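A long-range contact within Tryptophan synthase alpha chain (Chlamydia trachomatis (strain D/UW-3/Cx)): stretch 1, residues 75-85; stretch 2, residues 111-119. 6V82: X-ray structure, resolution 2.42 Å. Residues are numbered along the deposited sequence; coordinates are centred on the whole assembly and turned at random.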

# COMPACT_ATOMS: atom_id res chain seq x y z
N THR A 75 21.07 -43.41 14.16
CA THR A 75 20.81 -44.43 13.15
C THR A 75 21.84 -44.38 12.03
O THR A 75 22.03 -45.37 11.32
N LEU A 76 22.51 -43.24 11.85
CA LEU A 76 23.64 -43.17 10.94
C LEU A 76 24.74 -44.15 11.37
O LEU A 76 25.33 -44.84 10.53
N LEU A 77 25.00 -44.23 12.68
CA LEU A 77 25.93 -45.24 13.19
C LEU A 77 25.43 -46.65 12.89
O LEU A 77 26.22 -47.51 12.50
N GLU A 78 24.13 -46.90 13.08
CA GLU A 78 23.56 -48.20 12.70
C GLU A 78 23.82 -48.51 11.23
O GLU A 78 24.13 -49.65 10.88
N ILE A 79 23.63 -47.50 10.37
CA ILE A 79 23.81 -47.70 8.93
C ILE A 79 25.25 -48.08 8.63
O ILE A 79 25.53 -49.04 7.91
N VAL A 80 26.20 -47.30 9.18
CA VAL A 80 27.61 -47.58 8.94
C VAL A 80 27.98 -48.95 9.48
O VAL A 80 28.73 -49.70 8.85
N GLU A 81 27.45 -49.31 10.65
CA GLU A 81 27.74 -50.64 11.19
C GLU A 81 27.10 -51.74 10.34
O GLU A 81 27.68 -52.82 10.21
N GLY A 82 25.94 -51.48 9.74
CA GLY A 82 25.34 -52.46 8.85
C GLY A 82 26.14 -52.67 7.58
O GLY A 82 26.22 -53.79 7.07
N ILE A 83 26.74 -51.59 7.05
CA ILE A 83 27.63 -51.72 5.90
C ILE A 83 28.88 -52.49 6.27
O ILE A 83 29.33 -53.37 5.51
N ARG A 84 29.47 -52.19 7.43
CA ARG A 84 30.71 -52.87 7.83
C ARG A 84 30.48 -54.33 8.20
O ARG A 84 31.42 -55.11 8.15
N ALA A 85 29.25 -54.71 8.56
CA ALA A 85 28.93 -56.12 8.73
C ALA A 85 28.87 -56.86 7.40
O ALA A 85 28.82 -58.09 7.40
N ARG A 111 33.17 -42.47 17.76
CA ARG A 111 32.17 -43.49 17.48
C ARG A 111 32.00 -43.69 15.97
O ARG A 111 31.78 -44.82 15.52
N LEU A 112 32.13 -42.62 15.18
CA LEU A 112 32.07 -42.77 13.73
C LEU A 112 33.23 -43.62 13.21
O LEU A 112 33.04 -44.56 12.43
N LYS A 113 34.45 -43.27 13.63
CA LYS A 113 35.63 -44.03 13.24
C LYS A 113 35.48 -45.50 13.61
O LYS A 113 35.74 -46.39 12.80
N ASP A 114 35.04 -45.76 14.84
CA ASP A 114 34.85 -47.14 15.29
C ASP A 114 33.77 -47.85 14.49
O ASP A 114 33.86 -49.06 14.28
N ALA A 115 32.76 -47.12 14.00
CA ALA A 115 31.69 -47.79 13.27
C ALA A 115 32.14 -48.21 11.87
O ALA A 115 31.59 -49.16 11.30
N GLY A 116 33.15 -47.53 11.31
CA GLY A 116 33.59 -47.84 9.97
C GLY A 116 33.90 -46.64 9.09
O GLY A 116 34.39 -46.83 7.97
N ILE A 117 33.63 -45.41 9.54
CA ILE A 117 33.91 -44.24 8.70
C ILE A 117 35.42 -44.02 8.61
O ILE A 117 36.14 -44.18 9.61
N ASN A 118 35.91 -43.66 7.42
CA ASN A 118 37.33 -43.43 7.21
C ASN A 118 37.68 -42.00 6.86
O ASN A 118 38.78 -41.55 7.17
N GLY A 119 36.79 -41.28 6.21
CA GLY A 119 37.04 -39.90 5.87
C GLY A 119 35.79 -39.09 6.11
O GLY A 119 34.67 -39.62 6.10

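Helix 75-84 runs alongside the short helical segment 111-115, with axes 22° from parallel and 9.4 Å apart at closest approach. Leu77 and Ala115 cover the most surface, followed by Val80 and Arg84, which cover equal amounts.

Leu77 is the largest contributor. Its CA-to-CB bond points sideways, but chi1 m and chi2 t bring the end of the side chain closer to the second stretch. Leu77 CD2 lies 3.7 Å from Leu112 CD2 and 4.1 Å from Ala115 CB. Leu77 CD1 sits over one face of the Arg111 guanidinium, 3.4 Å from Arg111 CZ. Leu112, with chi1 m and chi2 t, also meets Leu76, whose CD2 is 4.3 Å from Leu112 CD2.

Ala115 points toward the first helix. The backbones are close here: Ala115 CA is 5.3 Å from Glu81 CA, and only a methyl extends from Ala115 into the gap. The Ala115 methyl is shared by several neighbours. Val80 CG1 and Glu81 CG each lie 3.8 Å from Ala115 CB.

Val80 also points in, with chi1 t. Val80 CG1 packs against Ala115. Ile117 CD1 lies against both methyls, 3.6 Å from Val80 CG2 and 4.1 Å from Val80 CG1. Ile117 starts away from the contact, but its m, m rotamer brings its end back.

Gly116 ends the second helix in a Schellman motif, with phi at 138°. A CB here would clash with Arg84 CG and be jammed against the preceding carbonyl.

Arg84 supplies the polar part. It points toward the second stretch, with chi1 and chi2 both m. Arg84 NH2 makes a weak hydrogen bond to Gly116 O at 2.9 Å. Asn118 OD1 lies at the edge of the guanidinium, 2.9 Å from Arg84 NH2. Water 1 joins the two side chains, accepting from Asn118 ND2 at 2.9 Å and, weakly, from Arg84 NE at 3.3 Å.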

# COMPACT_ATOMS: atom_id res chain seq x y z
CB THR A 75 19.41 -44.33 12.54
OG1 THR A 75 19.32 -43.15 11.73
CG2 THR A 75 18.34 -44.30 13.62
CB LEU A 76 24.17 -41.74 10.86
CG LEU A 76 25.47 -41.52 10.08
CD1 LEU A 76 25.29 -41.73 8.58
CD2 LEU A 76 25.99 -40.12 10.35
CB LEU A 77 26.14 -45.06 14.70
CG LEU A 77 26.87 -43.77 15.10
CD1 LEU A 77 27.04 -43.72 16.60
CD2 LEU A 77 28.21 -43.65 14.41
CB GLU A 78 22.06 -48.23 12.92
CG GLU A 78 21.56 -48.32 14.30
CD GLU A 78 20.06 -48.54 14.28
OE1 GLU A 78 19.60 -49.47 13.55
OE2 GLU A 78 19.34 -47.76 14.94
CB ILE A 79 23.40 -46.44 8.17
CG1 ILE A 79 21.88 -46.30 8.17
CG2 ILE A 79 23.96 -46.48 6.75
CD1 ILE A 79 21.42 -44.98 7.67
CB VAL A 80 28.49 -46.48 9.55
CG1 VAL A 80 29.97 -46.86 9.42
CG2 VAL A 80 28.20 -45.16 8.87
CB GLU A 81 27.28 -50.73 12.64
CG GLU A 81 28.13 -49.88 13.57
CD GLU A 81 27.52 -49.71 14.94
OE1 GLU A 81 26.58 -50.47 15.26
OE2 GLU A 81 27.96 -48.82 15.70
CB ILE A 83 27.98 -50.32 5.35
CG1 ILE A 83 26.74 -49.64 4.78
CG2 ILE A 83 29.09 -50.42 4.31
CD1 ILE A 83 26.94 -48.17 4.53
CB ARG A 84 31.38 -52.14 8.99
CG ARG A 84 32.21 -50.94 8.56
CD ARG A 84 33.54 -51.37 7.97
NE ARG A 84 34.29 -50.21 7.48
CZ ARG A 84 34.38 -49.84 6.20
NH1 ARG A 84 33.78 -50.54 5.24
NH2 ARG A 84 35.08 -48.77 5.89
CB ALA A 85 27.60 -56.26 9.46
CB ARG A 111 30.84 -43.13 18.14
CG ARG A 111 30.88 -43.17 19.68
CD ARG A 111 29.58 -42.64 20.31
NE ARG A 111 28.50 -43.62 20.20
CZ ARG A 111 27.22 -43.33 19.93
NH1 ARG A 111 26.84 -42.07 19.71
NH2 ARG A 111 26.33 -44.32 19.85
CB LEU A 112 32.09 -41.40 13.06
CG LEU A 112 30.82 -40.55 13.04
CD1 LEU A 112 31.20 -39.15 12.59
CD2 LEU A 112 29.78 -41.16 12.11
CB LYS A 113 36.87 -43.44 13.90
CG LYS A 113 38.11 -44.28 13.74
CD LYS A 113 39.22 -43.56 12.98
CE LYS A 113 40.25 -44.53 12.42
NZ LYS A 113 39.61 -45.35 11.34
CB ASP A 114 34.51 -47.17 16.77
CG ASP A 114 35.68 -46.74 17.64
OD1 ASP A 114 36.79 -46.51 17.09
OD2 ASP A 114 35.51 -46.63 18.88
CB ALA A 115 30.47 -46.88 13.19
CB ILE A 117 33.21 -42.98 9.24
CG1 ILE A 117 31.68 -43.09 9.16
CG2 ILE A 117 33.72 -41.73 8.52
CD1 ILE A 117 31.14 -43.35 7.74
CB ASN A 118 37.85 -44.33 6.08
CG ASN A 118 37.48 -45.78 6.29
OD1 ASN A 118 36.66 -46.33 5.55
ND2 ASN A 118 38.04 -46.41 7.34
O HOH W 1 37.15 -48.93 8.55